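Local coordinates for DUF1425 domain-containing protein (Shewanella loihica, PDB 3O0L), which is of unknown function but belongs to the DUF1425 family and is probably a bacterial lipoprotein, at the interface of chains A and B. Sequence-based numbering; all coordinates share one arbitrary frame. Chains: chain A/B, Uncharacterized protein.

Contacts 1 and 2 lie along the same seam between chains A and B, with the centres of their C-alpha atoms about 11 Å apart. Strand 6-10 of chain B runs through both and B:Ile9 belongs to each; on chain A both use strands 22-34 and 101-109. Contact 1 is the more polar end, where that strand runs out into a loop; contact 2 is the aliphatic core. Contact 1 has a twin with the chains exchanged, while contact 2 includes both copies of its Val15–Ile9 pair and straddles the two-fold axis. Such pairing and packing would suit a stable dimer, although the structure alone does not prove one.

Contact 1: the interface of chains A and B. Residues chain A 28-30, 103-105; chain B 9-12.
B:Ser11 and A:Leu104 grip each other through two hydrogen bonds at the end of an antiparallel strand pairing between the chains. The amide N of B:Ser11 donates to the carbonyl O of A:Leu104 at 2.9 Å, lying in the carbonyl plane. The return bond comes from a side chain: the amide N of A:Leu104 gives its hydrogen to the hydroxyl OG of B:Ser11, again at 2.9 Å and fairly straight, with 166° at the hydrogen. Traced outward, B:Ser11 first sets its CB against strand 22-34, 3.9 Å from the methyl CB of A:Ala30. Its OG then turns to strand 101-109, held between its own backbone N and carbonyl carbon (chi1 55°). Where strand 6-10 of chain B has given way to loop, the hydroxyl appears to take the place of the B:Ser11 carbonyl and so to carry the pairing on by one residue.

B:Ser10, bridged to A:Tyr105, turns its side chain towards the tyrosine ring. CB of B:Ser10 sits above the plane of the A:Tyr105 ring but just outside its CD2–CE2 bond, 3.6 Å from CE2, while OG lies over one face towards the rim and makes a weak hydrogen bond to the A:Leu104 carbonyl O. The ring's far end is tied within chain A, where the phenol OH of A:Tyr105 donates to the carboxylate OE1 of A:Glu103 at 2.8 Å, nearly along the C-O axis of that oxygen. This bond should restrain both side chains beside the partner. A:Glu103 is extended beyond CG, and its stem meets B:Thr12 obliquely, with CG 3.7 Å from the methyl CG2.

Apolar packing at strand 22-34 completes the patch. A:Val28 holds CG1 anti to its backbone N (chi1 178°), which leaves CG2 beside that N and facing B:Ile9, where the two CG2 methyls touch at 3.8 Å.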
loop_
_atom_site.group_PDB
_atom_site.type_symbol
_atom_site.label_atom_id
_atom_site.label_comp_id
_atom_site.label_asym_id
_atom_site.label_seq_id
_atom_site.Cartn_x
_atom_site.Cartn_y
_atom_site.Cartn_z
ATOM N N VAL A 28 -5.765 -3.221 -0.993
ATOM C CA VAL A 28 -6.585 -2.124 -0.535
ATOM C C VAL A 28 -6.483 -0.981 -1.540
ATOM O O VAL A 28 -5.376 -0.594 -1.919
ATOM C CB VAL A 28 -6.092 -1.602 0.832
ATOM C CG1 VAL A 28 -6.947 -0.412 1.287
ATOM C CG2 VAL A 28 -6.110 -2.739 1.872
ATOM N N SER A 29 -7.631 -0.497 -2.010
ATOM C CA SER A 29 -7.673 0.713 -2.815
ATOM C C SER A 29 -8.979 1.513 -2.592
ATOM O O SER A 29 -10.006 0.941 -2.192
ATOM C CB SER A 29 -7.484 0.362 -4.282
ATOM O OG SER A 29 -8.673 -0.168 -4.797
ATOM N N ALA A 30 -8.927 2.823 -2.862
ATOM C CA ALA A 30 -10.084 3.704 -2.716
ATOM C C ALA A 30 -10.034 4.844 -3.713
ATOM O O ALA A 30 -8.966 5.281 -4.082
ATOM C CB ALA A 30 -10.118 4.303 -1.304
ATOM N N GLU A 103 -9.280 8.732 2.292
ATOM C CA GLU A 103 -8.260 7.690 2.426
ATOM C C GLU A 103 -8.920 6.526 3.165
ATOM O O GLU A 103 -9.671 6.744 4.135
ATOM C CB GLU A 103 -7.038 8.204 3.200
ATOM C CG GLU A 103 -6.266 9.336 2.518
ATOM C CD GLU A 103 -5.162 9.952 3.389
ATOM O OE1 GLU A 103 -5.045 9.593 4.587
ATOM O OE2 GLU A 103 -4.417 10.817 2.877
ATOM N N LEU A 104 -8.702 5.306 2.695
ATOM C CA LEU A 104 -9.213 4.098 3.336
ATOM C C LEU A 104 -8.095 3.491 4.159
ATOM O O LEU A 104 -6.995 3.313 3.636
ATOM C CB LEU A 104 -9.687 3.089 2.291
ATOM C CG LEU A 104 -10.167 1.708 2.744
ATOM C CD1 LEU A 104 -11.339 1.850 3.752
ATOM C CD2 LEU A 104 -10.577 0.855 1.560
ATOM N N TYR A 105 -8.367 3.187 5.429
ATOM C CA TYR A 105 -7.451 2.441 6.313
ATOM C C TYR A 105 -8.019 1.076 6.641
ATOM O O TYR A 105 -9.211 0.962 6.891
ATOM C CB TYR A 105 -7.232 3.189 7.618
ATOM C CG TYR A 105 -6.510 4.486 7.409
ATOM C CD1 TYR A 105 -7.184 5.654 7.072
ATOM C CD2 TYR A 105 -5.120 4.518 7.458
ATOM C CE1 TYR A 105 -6.491 6.812 6.834
ATOM C CE2 TYR A 105 -4.418 5.676 7.233
ATOM C CZ TYR A 105 -5.101 6.808 6.939
ATOM O OH TYR A 105 -4.358 7.923 6.720
ATOM N N ILE B 9 -2.854 -0.780 6.797
ATOM C CA ILE B 9 -2.564 -0.511 5.414
ATOM C C ILE B 9 -3.514 0.590 4.984
ATOM O O ILE B 9 -4.699 0.570 5.373
ATOM C CB ILE B 9 -2.911 -1.746 4.580
ATOM C CG1 ILE B 9 -2.084 -2.924 5.019
ATOM C CG2 ILE B 9 -2.705 -1.513 3.095
ATOM C CD1 ILE B 9 -2.771 -4.222 4.577
ATOM N N SER B 10 -3.022 1.533 4.176
ATOM C CA SER B 10 -3.859 2.620 3.662
ATOM C C SER B 10 -3.849 2.649 2.142
ATOM O O SER B 10 -2.883 2.216 1.516
ATOM C CB SER B 10 -3.359 3.950 4.217
ATOM O OG SER B 10 -4.032 5.050 3.648
ATOM N N SER B 11 -4.916 3.195 1.567
ATOM C CA SER B 11 -5.043 3.384 0.131
ATOM C C SER B 11 -4.045 4.378 -0.431
ATOM O O SER B 11 -3.981 4.522 -1.629
ATOM C CB SER B 11 -6.445 3.899 -0.194
ATOM O OG SER B 11 -6.744 5.087 0.549
ATOM N N THR B 12 -3.353 5.146 0.391
ATOM C CA THR B 12 -2.338 6.036 -0.151
ATOM C C THR B 12 -0.935 5.432 -0.037
ATOM O O THR B 12 0.043 6.114 -0.298
ATOM C CB THR B 12 -2.322 7.366 0.538
ATOM O OG1 THR B 12 -2.139 7.172 1.951
ATOM C CG2 THR B 12 -3.626 8.134 0.196
#

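Contact 2: the interface of chains A and B. Residues chain A 7, 9, 15, 17, 26, 108; chain B 7, 9, 15, 17.
A:Val15 and B:Ile9 meet tip to tip in a mainly aliphatic core, the CB of A:Val15 lying 3.7 Å from the terminal methyl CD1 of B:Ile9. CD1 of B:Ile9 also presses on CG2 of A:Val26 at 3.5 Å, a tight fit. The twin pair brings CG1 of A:Ile9 to 3.7 Å from CG2 of B:Val15. Between these pairs the two Val15 side chains slide past each other in opposite directions, their CG2 methyls 3.9 Å apart. B:Ile7 keeps CG1 anti to its backbone N (chi1 -172°), an extended shape that carries CD1 against both CG1 of A:Val15 and CG2 of A:Val17. A:Ile7 instead has CG1 beside its backbone N (chi1 -70°) and points its CD1 tip to tip at CG2 of B:Val17, a close 3.2 Å; the two Ile7 side chains thus differ.

The polar contacts are made by backbone. A:Glu108 and B:Ile7 exchange two hydrogen bonds of an antiparallel bridge, A:Glu108 N donating to B:Ile7 O at 2.9 Å and B:Ile7 N to A:Glu108 O at the same length. The extended side chain of A:Glu108 runs past CG2 of B:Ile7, with a CG–CG2 spacing too short to be trusted.

In the fold, strand 6-10 of chain B lines the edge of strand 101-109 of chain A, while strands 5-10 and 14-19 of chain A face strands 6-10 and 14-19 of chain B, with A:Val26 of strand 22-34 at the flank.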
loop_
_atom_site.group_PDB
_atom_site.type_symbol
_atom_site.label_atom_id
_atom_site.label_comp_id
_atom_site.label_asym_id
_atom_site.label_seq_id
_atom_site.Cartn_x
_atom_site.Cartn_y
_atom_site.Cartn_z
ATOM N N ILE A 7 7.011 -9.373 5.445
ATOM C CA ILE A 7 6.009 -8.560 4.858
ATOM C C ILE A 7 6.492 -8.083 3.496
ATOM O O ILE A 7 7.662 -7.679 3.355
ATOM C CB ILE A 7 5.813 -7.303 5.729
ATOM C CG1 ILE A 7 5.144 -7.694 7.049
ATOM C CG2 ILE A 7 5.015 -6.228 4.992
ATOM C CD1 ILE A 7 4.854 -6.496 7.939
ATOM N N ILE A 9 5.168 -5.344 0.382
ATOM C CA ILE A 9 4.254 -4.306 -0.067
ATOM C C ILE A 9 4.512 -4.002 -1.508
ATOM O O ILE A 9 5.672 -3.860 -1.925
ATOM C CB ILE A 9 4.511 -2.988 0.735
ATOM C CG1 ILE A 9 4.438 -3.262 2.237
ATOM C CG2 ILE A 9 3.546 -1.880 0.306
ATOM C CD1 ILE A 9 5.393 -2.319 3.028
ATOM N N VAL A 15 -0.515 -6.052 0.009
ATOM C CA VAL A 15 0.329 -6.294 1.180
ATOM C C VAL A 15 0.156 -7.729 1.594
ATOM O O VAL A 15 -0.981 -8.199 1.807
ATOM C CB VAL A 15 0.006 -5.400 2.387
ATOM C CG1 VAL A 15 0.929 -5.733 3.563
ATOM C CG2 VAL A 15 0.162 -3.912 2.009
ATOM N N VAL A 17 1.694 -10.778 4.276
ATOM C CA VAL A 17 2.348 -11.101 5.531
ATOM C C VAL A 17 2.492 -12.612 5.600
ATOM O O VAL A 17 1.514 -13.370 5.356
ATOM C CB VAL A 17 1.503 -10.602 6.735
ATOM C CG1 VAL A 17 2.149 -11.014 8.080
ATOM C CG2 VAL A 17 1.276 -9.099 6.637
ATOM N N VAL A 26 -3.631 -9.131 1.083
ATOM C CA VAL A 26 -4.771 -8.260 0.838
ATOM C C VAL A 26 -4.387 -7.088 -0.026
ATOM O O VAL A 26 -3.235 -6.623 -0.005
ATOM C CB VAL A 26 -5.354 -7.734 2.131
ATOM C CG1 VAL A 26 -5.617 -8.892 3.093
ATOM C CG2 VAL A 26 -4.439 -6.678 2.731
ATOM N N GLU A 108 -5.406 -5.303 10.368
ATOM C CA GLU A 108 -5.527 -6.729 10.597
ATOM C C GLU A 108 -4.543 -7.116 11.668
ATOM O O GLU A 108 -3.508 -6.467 11.845
ATOM C CB GLU A 108 -5.264 -7.533 9.313
ATOM C CG GLU A 108 -3.942 -7.194 8.659
ATOM C CD GLU A 108 -3.549 -8.152 7.526
ATOM O OE1 GLU A 108 -3.010 -9.258 7.833
ATOM O OE2 GLU A 108 -3.758 -7.781 6.341
ATOM N N ILE B 7 -1.097 -4.860 11.860
ATOM C CA ILE B 7 -0.686 -4.099 10.694
ATOM C C ILE B 7 -1.855 -3.237 10.209
ATOM O O ILE B 7 -3.035 -3.629 10.294
ATOM C CB ILE B 7 -0.132 -5.020 9.557
ATOM C CG1 ILE B 7 0.485 -4.228 8.411
ATOM C CG2 ILE B 7 -1.221 -5.887 8.994
ATOM C CD1 ILE B 7 0.991 -5.127 7.278
ATOM N N ILE B 9 -2.854 -0.780 6.797
ATOM C CA ILE B 9 -2.564 -0.511 5.414
ATOM C C ILE B 9 -3.514 0.590 4.984
ATOM O O ILE B 9 -4.699 0.570 5.373
ATOM C CB ILE B 9 -2.911 -1.746 4.580
ATOM C CG1 ILE B 9 -2.084 -2.924 5.019
ATOM C CG2 ILE B 9 -2.705 -1.513 3.095
ATOM C CD1 ILE B 9 -2.771 -4.222 4.577
ATOM N N VAL B 15 2.049 1.575 5.106
ATOM C CA VAL B 15 1.951 0.303 5.838
ATOM C C VAL B 15 2.625 0.467 7.186
ATOM O O VAL B 15 3.830 0.845 7.266
ATOM C CB VAL B 15 2.594 -0.851 5.071
ATOM C CG1 VAL B 15 2.438 -2.182 5.875
ATOM C CG2 VAL B 15 1.966 -0.937 3.704
ATOM N N VAL B 17 3.403 -1.404 10.942
ATOM C CA VAL B 17 3.434 -2.630 11.694
ATOM C C VAL B 17 3.852 -2.322 13.137
ATOM O O VAL B 17 4.754 -1.561 13.380
ATOM C CB VAL B 17 4.417 -3.665 11.110
ATOM C CG1 VAL B 17 4.322 -4.996 11.881
ATOM C CG2 VAL B 17 4.154 -3.896 9.672
#